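Local coordinates for Glyoxalase/Bleomycin resistance protein (Bacillus cereus ATCC 14579, PDB 1XQA) that is of unknown function but binds magnesium and belongs to the vicinal oxygen chelate superfamily, possibly acting as a glyoxalase-like enzyme, at residues 75-78 against 79-83. Residues are numbered along the deposited sequence; the frame is centred on the assembly and turned at random.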
ATOM      1  N   ASP A  75      10.522   0.192  14.193  1.00 22.47           N
ATOM      2  CA  ASP A  75      10.956  -1.203  14.144  1.00 22.90           C
ATOM      3  C   ASP A  75      10.124  -2.019  13.151  1.00 22.61           C
ATOM      4  O   ASP A  75      10.669  -2.847  12.410  1.00 21.91           O
ATOM      5  CB  ASP A  75      10.869  -1.849  15.540  1.00 23.01           C
ATOM      6  CG  ASP A  75      12.023  -1.464  16.448  1.00 23.68           C
ATOM      7  OD1 ASP A  75      13.038  -0.946  15.948  1.00 23.94           O
ATOM      8  OD2 ASP A  75      11.919  -1.699  17.683  1.00 24.92           O
ATOM      9  N   LYS A  76       8.808  -1.794  13.167  1.00 22.72           N
ATOM     10  CA  LYS A  76       7.887  -2.544  12.326  1.00 22.61           C
ATOM     11  C   LYS A  76       8.174  -2.298  10.837  1.00 21.81           C
ATOM     12  O   LYS A  76       8.289  -3.260  10.080  1.00 21.30           O
ATOM     13  CB  LYS A  76       6.437  -2.213  12.686  1.00 23.25           C
ATOM     14  CG  LYS A  76       5.458  -3.332  12.379  1.00 26.82           C
ATOM     15  CD  LYS A  76       4.229  -3.275  13.303  1.00 31.48           C
ATOM     16  CE  LYS A  76       3.080  -2.540  12.623  1.00 31.55           C
ATOM     17  NZ  LYS A  76       1.802  -2.523  13.415  1.00 30.69           N
ATOM     18  N   ILE A  77       8.302  -1.030  10.432  1.00 21.17           N
ATOM     19  CA  ILE A  77       8.601  -0.705   9.025  1.00 21.33           C
ATOM     20  C   ILE A  77       9.956  -1.291   8.598  1.00 20.70           C
ATOM     21  O   ILE A  77      10.103  -1.842   7.494  1.00 20.06           O
ATOM     22  CB  ILE A  77       8.563   0.826   8.743  1.00 20.94           C
ATOM     23  CG1 ILE A  77       7.173   1.410   9.040  1.00 22.47           C
ATOM     24  CG2 ILE A  77       8.913   1.114   7.263  1.00 21.76           C
ATOM     25  CD1 ILE A  77       7.141   2.954   9.019  1.00 22.36           C
ATOM     26  N   ASN A  78      10.954  -1.133   9.463  1.00 21.06           N
ATOM     27  CA  ASN A  78      12.270  -1.753   9.270  1.00 20.59           C
ATOM     28  C   ASN A  78      12.177  -3.268   9.043  1.00 20.63           C
ATOM     29  O   ASN A  78      12.720  -3.795   8.079  1.00 20.11           O
ATOM     30  CB  ASN A  78      13.122  -1.483  10.524  1.00 20.65           C
ATOM     31  CG  ASN A  78      14.571  -1.861  10.331  1.00 21.85           C
ATOM     32  OD1 ASN A  78      14.994  -2.951  10.725  1.00 22.23           O
ATOM     33  ND2 ASN A  78      15.341  -0.971   9.707  1.00 19.38           N
ATOM     34  N   GLN A  79      11.488  -3.957   9.955  1.00 20.42           N
ATOM     35  CA  GLN A  79      11.315  -5.415   9.886  1.00 22.11           C
ATOM     36  C   GLN A  79      10.617  -5.820   8.586  1.00 20.95           C
ATOM     37  O   GLN A  79      11.057  -6.750   7.898  1.00 21.01           O
ATOM     38  CB  GLN A  79      10.528  -5.924  11.108  1.00 21.70           C
ATOM     39  CG  GLN A  79      10.145  -7.417  11.059  1.00 24.97           C
ATOM     40  CD  GLN A  79       8.933  -7.800  11.950  1.00 26.24           C
ATOM     41  OE1 GLN A  79       8.349  -6.955  12.656  1.00 31.21           O
ATOM     42  NE2 GLN A  79       8.554  -9.087  11.908  1.00 30.97           N
ATOM     43  N   ARG A  80       9.560  -5.098   8.219  1.00 20.11           N
ATOM     44  CA  ARG A  80       8.811  -5.453   7.020  1.00 18.53           C
ATOM     45  C   ARG A  80       9.611  -5.209   5.753  1.00 18.56           C
ATOM     46  O   ARG A  80       9.574  -6.026   4.834  1.00 18.10           O
ATOM     47  CB  ARG A  80       7.463  -4.739   6.980  1.00 18.70           C
ATOM     48  CG  ARG A  80       6.529  -5.243   8.068  1.00 18.06           C
ATOM     49  CD  ARG A  80       5.207  -4.511   8.130  1.00 16.45           C
ATOM     50  NE  ARG A  80       4.433  -5.036   9.268  1.00 16.67           N
ATOM     51  CZ  ARG A  80       3.161  -4.744   9.511  1.00 18.64           C
ATOM     52  NH1 ARG A  80       2.483  -3.923   8.707  1.00 18.74           N
ATOM     53  NH2 ARG A  80       2.561  -5.279  10.560  1.00 16.13           N
ATOM     54  N   LEU A  81      10.349  -4.108   5.718  1.00 18.76           N
ATOM     55  CA  LEU A  81      11.229  -3.818   4.566  1.00 19.33           C
ATOM     56  C   LEU A  81      12.281  -4.921   4.405  1.00 20.52           C
ATOM     57  O   LEU A  81      12.471  -5.438   3.310  1.00 20.46           O
ATOM     58  CB  LEU A  81      11.891  -2.447   4.709  1.00 19.00           C
ATOM     59  CG  LEU A  81      10.992  -1.237   4.445  1.00 19.86           C
ATOM     60  CD1 LEU A  81      11.697   0.054   4.877  1.00 19.78           C
ATOM     61  CD2 LEU A  81      10.577  -1.168   2.971  1.00 19.03           C
ATOM     62  N   LYS A  82      12.927  -5.299   5.512  1.00 20.94           N
ATOM     63  CA  LYS A  82      13.916  -6.381   5.527  1.00 22.09           C
ATOM     64  C   LYS A  82      13.331  -7.698   5.006  1.00 22.11           C
ATOM     65  O   LYS A  82      13.910  -8.336   4.117  1.00 21.74           O
ATOM     66  CB  LYS A  82      14.463  -6.579   6.947  1.00 22.34           C
ATOM     67  CG  LYS A  82      15.650  -7.546   7.032  1.00 23.99           C
ATOM     68  CD  LYS A  82      16.207  -7.610   8.446  1.00 24.75           C
ATOM     69  CE  LYS A  82      17.415  -8.530   8.511  1.00 29.14           C
ATOM     70  NZ  LYS A  82      17.647  -8.998   9.913  1.00 31.71           N
ATOM     71  N   GLU A  83      12.186  -8.104   5.558  1.00 21.50           N
ATOM     72  CA  GLU A  83      11.507  -9.333   5.127  1.00 22.25           C
ATOM     73  C   GLU A  83      11.097  -9.310   3.676  1.00 22.38           C
ATOM     74  O   GLU A  83      10.989 -10.355   3.045  1.00 22.90           O
ATOM     75  CB  GLU A  83      10.250  -9.574   5.941  1.00 21.80           C
ATOM     76  CG  GLU A  83      10.527  -9.861   7.379  1.00 23.12           C
ATOM     77  CD  GLU A  83       9.264  -9.943   8.196  1.00 25.05           C
ATOM     78  OE1 GLU A  83       8.179  -9.585   7.687  1.00 25.96           O
ATOM     79  OE2 GLU A  83       9.371 -10.359   9.357  1.00 24.05           O
TER
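Lys76 and Arg80 run side by side and point the same way. The CE methylene of Lys76 lies over one face of the Arg80 guanidinium, toward its rim, with CE 3.5 Å from Arg80 NH2. A bend in the lysine chain at chi3 (96°) brings CE there. The Arg80 chain stays extended from CG to NE. Two cationic ends thus come close, Lys76 NZ and Arg80 NH2 being 4.0 Å apart. Salt bridges to the second subunit probably offset this: Lys76 NZ pairs with its Asp84, Arg80 NH2 with its Glu83 and Asp84, and Glu83 OE1 in turn with its Arg80. One residue on, and round the helix toward its buried side, Ile77 and Leu81 also lie side by side. Ile77 CG2 meets Leu81 CD1 at 3.8 Å, and Leu81 CG sits 3.2 Å from Ile77 O.

All these pairs are i to i+4 neighbours on helix 71-83. Its backbone bonds are regular, from Gln79 N to Asp75 O at 2.8 Å through Lys82 N to Asn78 O at 3.0 Å. The chain has the vicinal oxygen chelate fold, and the helix packs on strand 97-103 of a mixed sheet. Its inner side carries Ile77, Asn78 and Leu81 onto Phe99; Leu81 also reaches Phe20 and Tyr24 of helix 14-25.

On the subunit-facing side, Gln79 NE2 donates to Glu83 OE2 at 3.0 Å. The bond is bent, 144° at the hydrogen, and meets the carboxylate from above its plane. It holds the Glu83 carboxylate against Gln79 one turn earlier. In buried Asn78, chi1 of -170° sets the amide beside the residue's own carbonyl carbon, with CG 3.7 Å from Gln79 N, and ND2 bonds to Glu89 O in the following loop.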